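Local coordinates for protein fructosamine deglycase FrlB (Bacillus subtilis, PDB 3EUA) that converts a range of fructosamine 6-phosphates to glucose 6-phosphate and a free amino acid, at residues L77-S82 and L103-T108; A93-R98 and A116-Y121. One frame throughout, in Å; residues are numbered along the deposited sequence.

Contact 1: residues L77-S82 and L103-T108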
loop_
_atom_site.group_PDB
_atom_site.type_symbol
_atom_site.label_atom_id
_atom_site.label_comp_id
_atom_site.label_asym_id
_atom_site.label_seq_id
_atom_site.Cartn_x
_atom_site.Cartn_y
_atom_site.Cartn_z
ATOM N N LEU A 77 -17.819 -7.505 7.546
ATOM C CA LEU A 77 -18.527 -6.844 6.483
ATOM C C LEU A 77 -17.493 -6.733 5.367
ATOM O O LEU A 77 -16.364 -6.244 5.629
ATOM C CB LEU A 77 -18.907 -5.435 6.882
ATOM C CG LEU A 77 -19.521 -4.532 5.822
ATOM C CD1 LEU A 77 -20.759 -5.179 5.248
ATOM C CD2 LEU A 77 -19.820 -3.129 6.415
ATOM N N VAL A 78 -17.824 -7.192 4.160
ATOM C CA VAL A 78 -16.896 -7.098 3.032
ATOM C C VAL A 78 -17.570 -6.230 1.968
ATOM O O VAL A 78 -18.676 -6.506 1.550
ATOM C CB VAL A 78 -16.477 -8.481 2.526
ATOM C CG1 VAL A 78 -15.511 -8.374 1.352
ATOM C CG2 VAL A 78 -15.812 -9.288 3.663
ATOM N N ILE A 79 -16.908 -5.152 1.579
ATOM C CA ILE A 79 -17.427 -4.245 0.592
ATOM C C ILE A 79 -16.605 -4.472 -0.667
ATOM O O ILE A 79 -15.367 -4.329 -0.630
ATOM C CB ILE A 79 -17.287 -2.773 1.027
ATOM C CG1 ILE A 79 -18.078 -2.495 2.306
ATOM C CG2 ILE A 79 -17.781 -1.834 -0.101
ATOM C CD1 ILE A 79 -17.856 -1.133 2.882
ATOM N N LEU A 80 -17.285 -4.858 -1.750
ATOM C CA LEU A 80 -16.629 -5.130 -3.025
ATOM C C LEU A 80 -17.101 -4.181 -4.128
ATOM O O LEU A 80 -18.201 -3.606 -4.060
ATOM C CB LEU A 80 -16.824 -6.594 -3.452
ATOM C CG LEU A 80 -16.476 -7.633 -2.379
ATOM C CD1 LEU A 80 -17.752 -8.220 -1.708
ATOM C CD2 LEU A 80 -15.643 -8.717 -2.983
ATOM N N CYS A 81 -16.264 -4.007 -5.139
ATOM C CA CYS A 81 -16.618 -3.160 -6.260
ATOM C C CYS A 81 -16.010 -3.683 -7.553
ATOM O O CYS A 81 -14.852 -4.110 -7.574
ATOM C CB CYS A 81 -16.150 -1.738 -6.011
ATOM S SG CYS A 81 -16.659 -0.633 -7.336
ATOM N N SER A 82 -16.806 -3.649 -8.611
ATOM C CA SER A 82 -16.408 -4.022 -9.959
ATOM C C SER A 82 -17.345 -3.297 -10.894
ATOM O O SER A 82 -18.553 -3.501 -10.821
ATOM C CB SER A 82 -16.541 -5.523 -10.218
ATOM O OG SER A 82 -16.252 -5.820 -11.592
ATOM N N LEU A 103 -20.936 -10.693 5.847
ATOM C CA LEU A 103 -21.971 -9.882 5.242
ATOM C C LEU A 103 -21.280 -9.233 4.044
ATOM O O LEU A 103 -20.213 -8.634 4.195
ATOM C CB LEU A 103 -22.456 -8.813 6.219
ATOM C CG LEU A 103 -23.474 -7.777 5.735
ATOM C CD1 LEU A 103 -24.764 -8.440 5.281
ATOM C CD2 LEU A 103 -23.719 -6.775 6.869
ATOM N N THR A 104 -21.862 -9.374 2.857
ATOM C CA THR A 104 -21.263 -8.841 1.643
ATOM C C THR A 104 -22.142 -7.856 0.914
ATOM O O THR A 104 -23.338 -8.084 0.736
ATOM C CB THR A 104 -20.910 -9.985 0.631
ATOM O OG1 THR A 104 -22.057 -10.786 0.364
ATOM C CG2 THR A 104 -19.807 -10.857 1.176
ATOM N N ILE A 105 -21.525 -6.761 0.484
ATOM C CA ILE A 105 -22.209 -5.762 -0.295
ATOM C C ILE A 105 -21.299 -5.430 -1.475
ATOM O O ILE A 105 -20.135 -5.117 -1.282
ATOM C CB ILE A 105 -22.550 -4.513 0.521
ATOM C CG1 ILE A 105 -23.262 -3.510 -0.393
ATOM C CG2 ILE A 105 -21.260 -3.935 1.149
ATOM C CD1 ILE A 105 -24.065 -2.408 0.303
ATOM N N ALA A 106 -21.839 -5.526 -2.688
ATOM C CA ALA A 106 -21.103 -5.250 -3.882
ATOM C C ALA A 106 -21.651 -4.031 -4.587
ATOM O O ALA A 106 -22.874 -3.862 -4.669
ATOM C CB ALA A 106 -21.185 -6.483 -4.826
HETATM N N MSE A 107 -20.733 -3.172 -5.041
HETATM C CA MSE A 107 -21.057 -2.034 -5.846
HETATM C C MSE A 107 -20.717 -2.397 -7.292
HETATM O O MSE A 107 -19.710 -3.071 -7.543
HETATM C CB MSE A 107 -20.229 -0.849 -5.446
HETATM C CG MSE A 107 -20.399 -0.453 -4.024
HETATM SE SE MSE A 107 -19.213 1.045 -3.663
HETATM C CE MSE A 107 -19.899 2.110 -4.838
ATOM N N THR A 108 -21.558 -1.996 -8.246
ATOM C CA THR A 108 -21.301 -2.265 -9.623
ATOM C C THR A 108 -22.133 -1.334 -10.502
ATOM O O THR A 108 -23.063 -0.692 -10.032
ATOM C CB THR A 108 -21.618 -3.741 -9.913
ATOM O OG1 THR A 108 -21.240 -4.058 -11.253
ATOM C CG2 THR A 108 -23.132 -4.069 -9.658
#
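M107, I105 and L80 have the largest shares of the surface buried where strand 103-108 pairs with strand 77-82. The two are parallel neighbours in the central sheet of the first SIS domain, an alpha-beta-alpha sandwich, and are joined by a beta-alpha-beta crossover through helix 88-99. I105 uses both of its peptide groups: its N binds V78 O, and its O accepts L80 N at 2.9 Å with the donor in the carbonyl plane. L80 O in turn receives M107 N at 2.7 Å, the donor tilted 26° from that plane, and M107 O goes on to take S82 N. All twelve residues are buried, so the polar backbone needs this ladder, while mostly apolar side chains suit the two faces.

On one face I105 and I79 lie side by side and point the same way. CG2 of I105 touches I79 CG1 at 3.7 Å and rests equally close to V78 O, at 3.7 Å. A beta-branched residue suits this place: with CG1 anti to the backbone N (chi1 180°), CG2 falls between the backbone N and the carbonyl carbon, and it is this branch that meets strand 77-82. L77 and L103 continue this layer. Helices 11-20 and 137-153 cover it, with F16 and I144 touching I105. M107, present as selenomethionine, packs its CB against C81 SG at 4.0 Å; its flexible chain then leads away from strand 77-82 to reach V140 and L141.

L80 points to the other face, under A93 and A94 of helix 88-99, while the small A106 packs against A119, just after helix 114-118. One branch of L80 leans back over the neighbouring strand: CD1 lies 3.9 Å from I105 O and 4.3 Å from T104 CB.

Contact 2: residues A93-R98 and A116-Y121; sequences AAAFAR and AQEAQY
R98 reaches from helix 88-99 to the end of helix 114-118 and the turn that follows it, where E118 and Q120 receive it. The one direct hydrogen bond across the contact runs from R98 NH1 to E118 O, 3.0 Å long and nearly straight at 167°. The acceptor lies in the guanidinium plane, but the donor stands above the plane of the carbonyl. Arginine suits the span: CG is anti to the backbone N (chi1 -166°) and the chain stays extended to NE, carrying the guanidinium past the helix surface to the turn.

Van der Waals contact is the second element. Q120 CA sits 3.4 Å above one face of the guanidinium, offset toward its rim, Q120 CB approaches R98 CZ at 3.6 Å, and CG lies near NH2. These aliphatic atoms do the touching; the amide beyond them, though only 12° from parallel, is not stacked on the guanidinium. The two side chains cross at about a right angle. A water links their polar parts, accepting from R98 NE at 3.2 Å and giving a weak bond to Q120 OE1.

On the helix 88-99 side the close approach to E118 is made by alanines. A94 points toward the other segment and places its CB 3.8 Å from E118 CB; A95 CB meets the carboxylate atom OE1 of E118 at 3.5 Å. Methyl groups let the backbones come near, and A93, A94 and A97 also lie against strand 76-82.

The polar part of the contact is not a salt bridge: R98 NH1 and E118 OE1 are 6.3 Å apart, and the cation instead binds a main-chain oxygen of the last residue of helix 114-118. Its positive charge would probably favour the partly negative carbonyl end of that helix, with the distant carboxylate adding a weaker attraction.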
loop_
_atom_site.group_PDB
_atom_site.type_symbol
_atom_site.label_atom_id
_atom_site.label_comp_id
_atom_site.label_asym_id
_atom_site.label_seq_id
_atom_site.Cartn_x
_atom_site.Cartn_y
_atom_site.Cartn_z
ATOM N N ALA A 93 -13.915 -13.356 -4.792
ATOM C CA ALA A 93 -13.758 -12.819 -3.433
ATOM C C ALA A 93 -15.105 -12.689 -2.723
ATOM O O ALA A 93 -15.180 -12.941 -1.506
ATOM C CB ALA A 93 -13.028 -11.465 -3.416
ATOM N N ALA A 94 -16.151 -12.309 -3.465
ATOM C CA ALA A 94 -17.508 -12.177 -2.894
ATOM C C ALA A 94 -17.993 -13.537 -2.422
ATOM O O ALA A 94 -18.523 -13.664 -1.304
ATOM C CB ALA A 94 -18.533 -11.578 -3.922
ATOM N N ALA A 95 -17.830 -14.549 -3.275
ATOM C CA ALA A 95 -18.254 -15.913 -2.944
ATOM C C ALA A 95 -17.458 -16.452 -1.755
ATOM O O ALA A 95 -18.014 -17.067 -0.847
ATOM C CB ALA A 95 -18.100 -16.844 -4.153
ATOM N N PHE A 96 -16.159 -16.195 -1.765
ATOM C CA PHE A 96 -15.265 -16.602 -0.694
ATOM C C PHE A 96 -15.680 -16.024 0.663
ATOM O O PHE A 96 -15.779 -16.764 1.639
ATOM C CB PHE A 96 -13.838 -16.165 -1.043
ATOM C CG PHE A 96 -12.835 -16.475 0.004
ATOM C CD1 PHE A 96 -12.414 -17.780 0.209
ATOM C CD2 PHE A 96 -12.289 -15.486 0.774
ATOM C CE1 PHE A 96 -11.474 -18.069 1.168
ATOM C CE2 PHE A 96 -11.349 -15.793 1.728
ATOM C CZ PHE A 96 -10.954 -17.060 1.918
ATOM N N ALA A 97 -15.909 -14.714 0.704
ATOM C CA ALA A 97 -16.318 -14.018 1.925
ATOM C C ALA A 97 -17.685 -14.493 2.384
ATOM O O ALA A 97 -17.868 -14.787 3.561
ATOM C CB ALA A 97 -16.316 -12.504 1.713
ATOM N N ARG A 98 -18.630 -14.612 1.452
ATOM C CA ARG A 98 -19.970 -15.060 1.811
ATOM C C ARG A 98 -19.923 -16.490 2.370
ATOM O O ARG A 98 -20.622 -16.786 3.332
ATOM C CB ARG A 98 -20.927 -14.956 0.637
ATOM C CG ARG A 98 -22.393 -15.075 1.028
ATOM C CD ARG A 98 -23.298 -14.552 -0.094
ATOM N NE ARG A 98 -24.710 -14.562 0.297
ATOM C CZ ARG A 98 -25.731 -14.208 -0.483
ATOM N NH1 ARG A 98 -25.532 -13.805 -1.733
ATOM N NH2 ARG A 98 -26.973 -14.264 -0.004
ATOM N N ALA A 116 -22.871 -9.270 -8.751
ATOM C CA ALA A 116 -24.156 -8.983 -8.154
ATOM C C ALA A 116 -24.820 -10.287 -7.722
ATOM O O ALA A 116 -25.452 -10.350 -6.663
ATOM C CB ALA A 116 -25.021 -8.221 -9.126
ATOM N N GLN A 117 -24.639 -11.340 -8.508
ATOM C CA GLN A 117 -25.235 -12.616 -8.178
ATOM C C GLN A 117 -24.621 -13.221 -6.928
ATOM O O GLN A 117 -25.336 -13.835 -6.151
ATOM C CB GLN A 117 -25.106 -13.561 -9.357
ATOM C CG GLN A 117 -25.872 -13.089 -10.596
ATOM C CD GLN A 117 -25.513 -13.909 -11.832
ATOM O OE1 GLN A 117 -25.076 -15.050 -11.704
ATOM N NE2 GLN A 117 -25.677 -13.323 -13.030
ATOM N N GLU A 118 -23.315 -13.040 -6.723
ATOM C CA GLU A 118 -22.628 -13.602 -5.559
ATOM C C GLU A 118 -22.827 -12.820 -4.266
ATOM O O GLU A 118 -22.893 -13.422 -3.195
ATOM C CB GLU A 118 -21.118 -13.707 -5.808
ATOM C CG GLU A 118 -20.709 -14.609 -6.928
ATOM C CD GLU A 118 -21.109 -16.063 -6.707
ATOM O OE1 GLU A 118 -21.334 -16.485 -5.545
ATOM O OE2 GLU A 118 -21.181 -16.777 -7.719
ATOM N N ALA A 119 -22.889 -11.496 -4.361
ATOM C CA ALA A 119 -23.008 -10.636 -3.187
ATOM C C ALA A 119 -24.399 -10.689 -2.596
ATOM O O ALA A 119 -25.376 -10.800 -3.315
ATOM C CB ALA A 119 -22.630 -9.185 -3.521
ATOM N N GLN A 120 -24.481 -10.565 -1.269
ATOM C CA GLN A 120 -25.755 -10.603 -0.576
ATOM C C GLN A 120 -26.556 -9.331 -0.835
ATOM O O GLN A 120 -27.775 -9.389 -1.017
ATOM C CB GLN A 120 -25.536 -10.877 0.937
ATOM C CG GLN A 120 -26.829 -11.006 1.749
ATOM C CD GLN A 120 -26.623 -11.347 3.210
ATOM O OE1 GLN A 120 -25.535 -11.724 3.642
ATOM N NE2 GLN A 120 -27.699 -11.242 3.984
ATOM N N TYR A 121 -25.877 -8.193 -0.830
ATOM C CA TYR A 121 -26.478 -6.893 -1.106
ATOM C C TYR A 121 -25.756 -6.277 -2.302
ATOM O O TYR A 121 -24.552 -6.457 -2.454
ATOM C CB TYR A 121 -26.361 -5.964 0.112
ATOM C CG TYR A 121 -27.234 -6.359 1.285
ATOM C CD1 TYR A 121 -26.767 -7.242 2.258
ATOM C CD2 TYR A 121 -28.533 -5.850 1.416
ATOM C CE1 TYR A 121 -27.546 -7.594 3.319
ATOM C CE2 TYR A 121 -29.335 -6.231 2.477
ATOM C CZ TYR A 121 -28.820 -7.091 3.424
ATOM O OH TYR A 121 -29.580 -7.481 4.489
HETATM O O HOH W 1 -25.371 -15.194 3.323
#

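In the fold
Contacts 1 and 2 have centres about 7 Å apart and share the first SIS domain. Along the chain their segments alternate: strand 76-82, helix 88-99, strand 103-108, helix 114-118. Contact 1 lies within the parallel sheet, and contact 2 joins helix 88-99 to the end of helix 114-118 and the turn after it, on one face of that sheet. They meet where segment 116-121 runs into strand 121-124, the last strand of the sheet within this chain, beside 103-108: A106 N probably bonds to Y121 O and T104 OG1 to Q120 N, while A106 CB and A119 CB pack at 3.3 Å. Two successive strand-helix-strand passages are thus tied together in the sheet and in the helical layer over it.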